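Local coordinates for CBS domain-containing protein (Listeria monocytogenes, PDB 6XNU) that binds cyclic di-AMP, probably through its CBS domains, and takes part in controlling (p)ppGpp and c-di-AMP levels in the cell, at residues E26-M31 with K111-N116; A38-G43 with I61-F66; E67-G72 with D133-F138. One frame throughout, in Å; residues are numbered along the deposited sequence.

Contact 1. Residues E26-M31 with K111-N116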
# COMPACT_ATOMS: atom_id res chain seq x y z
N GLU A 26 -4.91 23.01 -6.06
CA GLU A 26 -4.23 22.24 -5.02
C GLU A 26 -4.14 20.76 -5.39
O GLU A 26 -3.13 20.11 -5.09
CB GLU A 26 -4.94 22.40 -3.68
CG GLU A 26 -3.98 22.28 -2.51
CD GLU A 26 -4.46 23.03 -1.28
OE1 GLU A 26 -5.16 22.41 -0.45
OE2 GLU A 26 -4.14 24.24 -1.15
N LEU A 27 -5.17 20.20 -6.01
CA LEU A 27 -5.08 18.81 -6.46
C LEU A 27 -4.04 18.67 -7.55
O LEU A 27 -3.23 17.74 -7.52
CB LEU A 27 -6.44 18.32 -6.96
CG LEU A 27 -7.48 17.88 -5.92
CD1 LEU A 27 -8.67 17.26 -6.62
CD2 LEU A 27 -6.87 16.90 -4.94
N ALA A 28 -4.02 19.60 -8.52
CA ALA A 28 -3.06 19.49 -9.61
C ALA A 28 -1.64 19.67 -9.12
O ALA A 28 -0.75 18.89 -9.50
CB ALA A 28 -3.39 20.53 -10.69
N ASP A 29 -1.39 20.65 -8.26
CA ASP A 29 -0.04 20.87 -7.76
C ASP A 29 0.45 19.72 -6.88
O ASP A 29 1.66 19.56 -6.72
CB ASP A 29 0.04 22.19 -6.98
CG ASP A 29 -0.07 23.42 -7.87
OD1 ASP A 29 0.02 23.28 -9.12
OD2 ASP A 29 -0.26 24.52 -7.33
N SER A 30 -0.45 18.91 -6.33
CA SER A 30 -0.05 17.78 -5.50
C SER A 30 0.38 16.55 -6.30
O SER A 30 0.86 15.59 -5.69
CB SER A 30 -1.19 17.37 -4.57
OG SER A 30 -2.14 16.59 -5.28
N MET A 31 0.17 16.54 -7.61
CA MET A 31 0.54 15.36 -8.39
C MET A 31 2.02 15.07 -8.19
O MET A 31 2.86 15.97 -8.24
CB MET A 31 0.24 15.57 -9.87
CG MET A 31 0.54 14.35 -10.71
SD MET A 31 0.37 14.64 -12.49
CE MET A 31 1.85 15.59 -12.82
N LYS A 111 -7.26 12.55 -16.63
CA LYS A 111 -6.73 13.19 -17.82
C LYS A 111 -6.68 14.70 -17.72
O LYS A 111 -6.10 15.35 -18.59
CB LYS A 111 -7.55 12.77 -19.05
CG LYS A 111 -7.53 11.27 -19.32
CD LYS A 111 -7.33 10.98 -20.79
CE LYS A 111 -8.08 9.73 -21.22
NZ LYS A 111 -8.01 9.53 -22.69
N ASP A 112 -7.25 15.27 -16.66
CA ASP A 112 -7.29 16.71 -16.44
C ASP A 112 -7.72 16.94 -15.00
O ASP A 112 -8.24 16.03 -14.34
CB ASP A 112 -8.26 17.41 -17.40
CG ASP A 112 -9.68 16.93 -17.22
OD1 ASP A 112 -10.37 17.43 -16.30
OD2 ASP A 112 -10.11 16.04 -17.99
N PHE A 113 -7.50 18.16 -14.53
CA PHE A 113 -7.88 18.55 -13.18
C PHE A 113 -9.08 19.50 -13.19
O PHE A 113 -9.24 20.30 -12.27
CB PHE A 113 -6.69 19.17 -12.46
CG PHE A 113 -5.64 18.17 -12.09
CD1 PHE A 113 -4.59 17.90 -12.95
CD2 PHE A 113 -5.73 17.45 -10.91
CE1 PHE A 113 -3.62 16.96 -12.62
CE2 PHE A 113 -4.78 16.50 -10.58
CZ PHE A 113 -3.72 16.26 -11.43
N ASN A 114 -9.92 19.40 -14.21
CA ASN A 114 -11.08 20.28 -14.32
C ASN A 114 -12.23 19.88 -13.40
O ASN A 114 -13.16 20.68 -13.23
CB ASN A 114 -11.57 20.33 -15.76
CG ASN A 114 -10.54 20.91 -16.71
OD1 ASN A 114 -9.68 21.69 -16.31
ND2 ASN A 114 -10.62 20.52 -17.98
N ASN A 115 -12.19 18.69 -12.82
CA ASN A 115 -13.30 18.17 -12.01
C ASN A 115 -12.73 17.64 -10.70
O ASN A 115 -12.28 16.49 -10.63
CB ASN A 115 -14.06 17.08 -12.76
CG ASN A 115 -15.40 16.77 -12.13
OD1 ASN A 115 -15.50 16.59 -10.91
ND2 ASN A 115 -16.44 16.71 -12.96
N ASN A 116 -12.76 18.47 -9.66
CA ASN A 116 -12.26 18.04 -8.35
C ASN A 116 -13.05 16.85 -7.82
O ASN A 116 -12.48 15.95 -7.20
CB ASN A 116 -12.32 19.20 -7.35
CG ASN A 116 -11.25 20.25 -7.59
OD1 ASN A 116 -10.20 19.96 -8.17
ND2 ASN A 116 -11.52 21.47 -7.15
O HOH W 1 -7.97 21.50 -6.85
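The helical turn of Leu-27 and Ala-28 lies against the loop at Phe-113, the CA atoms of Ala-28 and Phe-113 6.1 Å apart, without strand-like pairing of the backbones. Phe-113 carries the contact by laying one face of its ring on Ala-28. Ala-28 CA sits 3.5 Å from the ring centroid and only 10° off the normal, a CH-pi contact centred on the ring, while Ala-28 CB leans over the inner rim and comes 3.5 Å from Phe-113 CG. That CG is set anti to the carbonyl carbon of Phe-113 (chi1 -71°), beside the backbone N. Leu-27 and Met-31 flank the ring. Leu-27 O approaches Phe-113 CE2 obliquely at 3.6 Å, and this carbonyl is also gripped by its own turn, taking a hydrogen bond from Ser-30 OG at 2.7 Å. Met-31 CB stands more loosely near CZ. Beside the ring, Leu-27 CD1 touches Asn-116 OD1 at 3.5 Å, and one water ties the same amide oxygen to the backbone of the helical turn: it donates to Asn-116 OD1 and accepts from Leu-27 N at 3.2 Å. An Asx turn spans Phe-113, Asp-112 OD1 using its anti lone pair to accept from Asn-114 N at 2.9 Å. Leu-27 and Phe-113 both rest on Ile-119 of helix 116-125, and Phe-113 also meets Val-131. The contact thus packs the N-terminal helical turn onto the loop between strand 109-110 and helix 116-125 of a CBS domain, where Asn-115 sits at the N-cap, its OD1 accepting from Arg-118 N.

Contact 2. Residues A38-G43 with I61-F66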
# COMPACT_ATOMS: atom_id res chain seq x y z
N ALA A 38 8.48 4.93 -9.55
CA ALA A 38 9.10 3.81 -10.25
C ALA A 38 8.08 3.14 -11.15
O ALA A 38 6.87 3.17 -10.90
CB ALA A 38 9.66 2.81 -9.25
N HIS A 39 8.57 2.55 -12.24
CA HIS A 39 7.72 1.81 -13.16
C HIS A 39 8.48 0.60 -13.69
O HIS A 39 9.70 0.49 -13.54
CB HIS A 39 7.23 2.68 -14.33
CG HIS A 39 8.30 3.08 -15.30
ND1 HIS A 39 8.93 4.31 -15.25
CD2 HIS A 39 8.84 2.42 -16.35
CE1 HIS A 39 9.82 4.39 -16.23
NE2 HIS A 39 9.78 3.25 -16.91
N VAL A 40 7.73 -0.31 -14.31
CA VAL A 40 8.32 -1.38 -15.10
C VAL A 40 7.78 -1.24 -16.53
O VAL A 40 6.87 -0.45 -16.80
CB VAL A 40 8.02 -2.77 -14.53
CG1 VAL A 40 8.80 -2.98 -13.24
CG2 VAL A 40 6.53 -2.93 -14.28
N GLN A 41 8.38 -2.00 -17.44
CA GLN A 41 8.04 -1.95 -18.86
C GLN A 41 7.44 -3.27 -19.31
O GLN A 41 7.81 -4.33 -18.79
CB GLN A 41 9.29 -1.66 -19.71
CG GLN A 41 10.04 -0.39 -19.37
CD GLN A 41 11.44 -0.39 -19.94
OE1 GLN A 41 12.02 0.65 -20.23
NE2 GLN A 41 12.00 -1.59 -20.11
N LEU A 42 6.53 -3.21 -20.28
CA LEU A 42 6.08 -4.44 -20.93
C LEU A 42 7.28 -5.28 -21.34
O LEU A 42 8.27 -4.75 -21.87
CB LEU A 42 5.22 -4.14 -22.16
CG LEU A 42 3.92 -3.37 -21.95
CD1 LEU A 42 3.31 -2.96 -23.29
CD2 LEU A 42 2.92 -4.19 -21.13
N GLY A 43 7.20 -6.58 -21.10
CA GLY A 43 8.29 -7.48 -21.42
C GLY A 43 9.29 -7.69 -20.31
O GLY A 43 10.06 -8.66 -20.37
N ILE A 61 2.91 -0.20 -8.71
CA ILE A 61 3.62 0.68 -9.64
C ILE A 61 3.04 0.55 -11.04
O ILE A 61 2.46 -0.49 -11.39
CB ILE A 61 5.13 0.41 -9.67
CG1 ILE A 61 5.44 -1.03 -10.10
CG2 ILE A 61 5.77 0.74 -8.31
CD1 ILE A 61 6.94 -1.35 -10.20
N PRO A 62 3.18 1.57 -11.87
CA PRO A 62 2.66 1.50 -13.24
C PRO A 62 3.53 0.62 -14.13
O PRO A 62 4.73 0.46 -13.91
CB PRO A 62 2.69 2.96 -13.70
CG PRO A 62 3.69 3.63 -12.81
CD PRO A 62 3.56 2.94 -11.48
N VAL A 63 2.88 0.05 -15.14
CA VAL A 63 3.55 -0.67 -16.21
C VAL A 63 3.39 0.16 -17.47
O VAL A 63 2.26 0.47 -17.87
CB VAL A 63 2.97 -2.08 -16.39
CG1 VAL A 63 3.73 -2.81 -17.47
CG2 VAL A 63 3.01 -2.86 -15.09
N LEU A 64 4.51 0.54 -18.08
CA LEU A 64 4.54 1.40 -19.25
C LEU A 64 5.05 0.62 -20.46
O LEU A 64 5.66 -0.44 -20.33
CB LEU A 64 5.45 2.61 -19.02
CG LEU A 64 5.19 3.42 -17.75
CD1 LEU A 64 6.11 4.65 -17.75
CD2 LEU A 64 3.73 3.80 -17.66
N ASP A 65 4.81 1.18 -21.65
CA ASP A 65 5.45 0.65 -22.84
C ASP A 65 6.67 1.51 -23.19
O ASP A 65 7.06 2.40 -22.44
CB ASP A 65 4.43 0.54 -23.99
CG ASP A 65 3.87 1.88 -24.44
OD1 ASP A 65 4.49 2.95 -24.21
OD2 ASP A 65 2.79 1.87 -25.07
N PHE A 66 7.29 1.24 -24.34
CA PHE A 66 8.50 1.97 -24.69
C PHE A 66 8.23 3.43 -25.06
O PHE A 66 9.18 4.22 -25.13
CB PHE A 66 9.23 1.26 -25.83
CG PHE A 66 8.60 1.48 -27.18
CD1 PHE A 66 7.29 1.06 -27.43
CD2 PHE A 66 9.29 2.13 -28.20
CE1 PHE A 66 6.71 1.26 -28.67
CE2 PHE A 66 8.71 2.34 -29.44
CZ PHE A 66 7.42 1.90 -29.67
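Ala-38 O reaches Pro-62 CD at 3.4 Å and also touches Ile-61 CB; this carbonyl oxygen is buried here with no polar partner in the model. At His-39 the imidazole lies across the end of Leu-64, whose CD1 is over the centre of one ring face, 3.7 Å from the centroid, in a CH-pi contact. The two side chains cross at about a right angle, and chi1 of 69° sets His-39 CG between the backbone N and the carbonyl carbon. Val-40 begins the strand pairing: its N donates to Pro-62 O at 3.1 Å, and its O accepts from Leu-64 N at 2.9 Å. Strands 40-41 and 60-64 run parallel, with helix 46-56 as the crossover, the beta-alpha-beta part of the CBS motif, as in this family. Val-40 CG2 meets Val-63 CG2 at 3.6 Å, and Val-40 CG1 rests on Ile-61 CD1; Val-99 of helix 99-102 touches both valines. Gln-41 gives mainly backbone, its CA lying 3.2 Å from Leu-64 O. That same oxygen accepts from Leu-42 N at 2.9 Å, so Leu-64 pairs through both its N and its O. Leu-42 CD2 packs on Val-63 CG1, while CD1 lies alongside Asp-65 CB, whose carboxylate turns to His-71.

Contact 3. Residues E67-G72 with D133-F138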
# COMPACT_ATOMS: atom_id res chain seq x y z
N GLU A 67 6.97 3.79 -25.32
CA GLU A 67 6.57 5.17 -25.54
C GLU A 67 6.10 5.85 -24.26
O GLU A 67 5.56 6.95 -24.32
CB GLU A 67 5.45 5.26 -26.58
CG GLU A 67 5.79 4.67 -27.94
CD GLU A 67 4.63 4.82 -28.90
OE1 GLU A 67 4.30 5.96 -29.28
OE2 GLU A 67 4.01 3.79 -29.24
N PHE A 68 6.30 5.19 -23.11
CA PHE A 68 5.90 5.72 -21.80
C PHE A 68 4.39 5.92 -21.69
O PHE A 68 3.92 6.75 -20.91
CB PHE A 68 6.66 7.01 -21.47
CG PHE A 68 8.13 6.79 -21.28
CD1 PHE A 68 8.95 6.59 -22.39
CD2 PHE A 68 8.68 6.70 -20.01
CE1 PHE A 68 10.30 6.35 -22.24
CE2 PHE A 68 10.04 6.47 -19.85
CZ PHE A 68 10.86 6.28 -20.97
N LYS A 69 3.62 5.12 -22.43
CA LYS A 69 2.17 5.08 -22.23
C LYS A 69 1.81 4.04 -21.17
O LYS A 69 2.47 3.00 -21.03
CB LYS A 69 1.45 4.75 -23.54
CG LYS A 69 1.66 5.77 -24.63
CD LYS A 69 1.05 5.28 -25.94
CE LYS A 69 1.49 6.15 -27.10
NZ LYS A 69 1.29 7.59 -26.78
N LEU A 70 0.73 4.32 -20.44
CA LEU A 70 0.34 3.53 -19.27
C LEU A 70 -0.53 2.35 -19.69
O LEU A 70 -1.61 2.54 -20.26
CB LEU A 70 -0.42 4.42 -18.29
CG LEU A 70 -0.99 3.72 -17.05
CD1 LEU A 70 0.13 3.22 -16.14
CD2 LEU A 70 -1.88 4.69 -16.30
N HIS A 71 -0.08 1.13 -19.36
CA HIS A 71 -0.78 -0.10 -19.72
C HIS A 71 -1.34 -0.86 -18.53
O HIS A 71 -2.32 -1.60 -18.70
CB HIS A 71 0.16 -1.06 -20.48
CG HIS A 71 0.42 -0.65 -21.89
ND1 HIS A 71 -0.08 -1.35 -22.97
CD2 HIS A 71 1.13 0.38 -22.41
CE1 HIS A 71 0.30 -0.77 -24.09
NE2 HIS A 71 1.04 0.29 -23.78
N GLY A 72 -0.76 -0.72 -17.35
CA GLY A 72 -1.23 -1.55 -16.25
C GLY A 72 -0.62 -1.13 -14.94
O GLY A 72 0.20 -0.20 -14.88
N ASP A 133 -1.89 11.90 -20.26
CA ASP A 133 -2.37 12.92 -21.19
C ASP A 133 -3.29 12.23 -22.22
O ASP A 133 -3.60 11.04 -22.11
CB ASP A 133 -1.18 13.69 -21.77
CG ASP A 133 -0.50 12.97 -22.88
OD1 ASP A 133 -0.80 11.78 -23.08
OD2 ASP A 133 0.33 13.59 -23.57
N SER A 134 -3.74 12.97 -23.24
CA SER A 134 -4.77 12.41 -24.11
C SER A 134 -4.29 11.19 -24.90
O SER A 134 -5.13 10.39 -25.32
CB SER A 134 -5.31 13.48 -25.06
OG SER A 134 -4.27 14.32 -25.53
N ASP A 135 -2.98 11.01 -25.10
CA ASP A 135 -2.48 9.82 -25.77
C ASP A 135 -1.95 8.77 -24.80
O ASP A 135 -1.18 7.89 -25.20
CB ASP A 135 -1.42 10.20 -26.83
CG ASP A 135 -0.03 10.44 -26.25
OD1 ASP A 135 0.11 10.77 -25.07
OD2 ASP A 135 0.97 10.31 -27.01
N HIS A 136 -2.37 8.84 -23.53
CA HIS A 136 -2.07 7.87 -22.47
C HIS A 136 -0.62 7.91 -22.01
O HIS A 136 -0.18 7.00 -21.31
CB HIS A 136 -2.46 6.45 -22.87
CG HIS A 136 -3.94 6.21 -22.83
ND1 HIS A 136 -4.63 6.03 -21.65
CD2 HIS A 136 -4.86 6.15 -23.82
CE1 HIS A 136 -5.91 5.86 -21.91
NE2 HIS A 136 -6.08 5.93 -23.22
N HIS A 137 0.12 8.96 -22.35
CA HIS A 137 1.46 9.14 -21.81
C HIS A 137 1.37 9.37 -20.31
O HIS A 137 0.59 10.21 -19.84
CB HIS A 137 2.13 10.32 -22.51
CG HIS A 137 3.51 10.61 -22.04
ND1 HIS A 137 3.78 11.49 -21.01
CD2 HIS A 137 4.72 10.18 -22.50
CE1 HIS A 137 5.09 11.57 -20.84
NE2 HIS A 137 5.68 10.79 -21.73
N PHE A 138 2.18 8.62 -19.56
CA PHE A 138 2.13 8.65 -18.10
C PHE A 138 2.73 9.94 -17.56
O PHE A 138 3.88 10.28 -17.86
CB PHE A 138 2.88 7.45 -17.53
CG PHE A 138 2.92 7.41 -16.03
CD1 PHE A 138 1.75 7.44 -15.29
CD2 PHE A 138 4.13 7.31 -15.37
CE1 PHE A 138 1.80 7.40 -13.90
CE2 PHE A 138 4.18 7.25 -13.98
CZ PHE A 138 3.01 7.30 -13.25
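A backbone bridge between two hairpin turns, backed by a salt bridge, joins the loop leading into strand 70-75 to the loop between strands 128-132 and 138-143. Lys-69 and His-137 stand at its middle, their CA atoms 4.1 Å apart, with a main-chain bond to either side. Phe-138 N donates to Phe-68 O at 2.9 Å. Leu-70 N donates to His-136 O at 3.0 Å. The side chain of Lys-69 crosses that of Asp-135 at about a right angle. Its methylenes run past Asp-135 O, and the bend at chi4 (-49°) turns NZ to be held twice by one residue, in a salt bridge to Asp-135 OD2 at 2.7 Å and a hydrogen bond to Asp-135 O at 2.9 Å. The other oxygen, OD1, accepts from His-137 N from above the carboxylate plane, an Asx turn that keeps the acid beside the lysine. The same N-H is shared with Asp-133 OD1, which lies slightly nearer. The His-137 ring has CD2 and NE2 each 3.9 Å from Phe-68 CB, while Glu-67 O lies at its edge; its ND1 bonds to Glu-139. Past the bridge, Leu-70 and Phe-138 both pack on Pro-62 and Leu-64. A type I turn from Asp-133 to His-136 shapes the second loop. Turns of two sheets meeting at a steep angle, joined by a single bridge, are consistent with the paired CBS motifs of a Bateman module.

Overall arrangement
Contact 1 lies at the surface, whereas contacts 2 and 3 are partly buried. Contacts 2 and 3 have centres about 10 Å apart and reach one sheet, through the neighbouring strands 60-64 and 70-75; these strands are joined by Val-63 N to Gly-72 O, probably a hydrogen bond, and Pro-62 packs on Leu-70. Contact 1 is about 17 Å from contact 3 by centres and meets it only through loose packing of Lys-111; it does not touch contact 2. Chemistry follows place: contact 1 rests on an aromatic face and a water, contact 2 on a parallel ladder with aliphatic packing, and contact 3 on a short backbone bridge and a charged pair linking the two sheets.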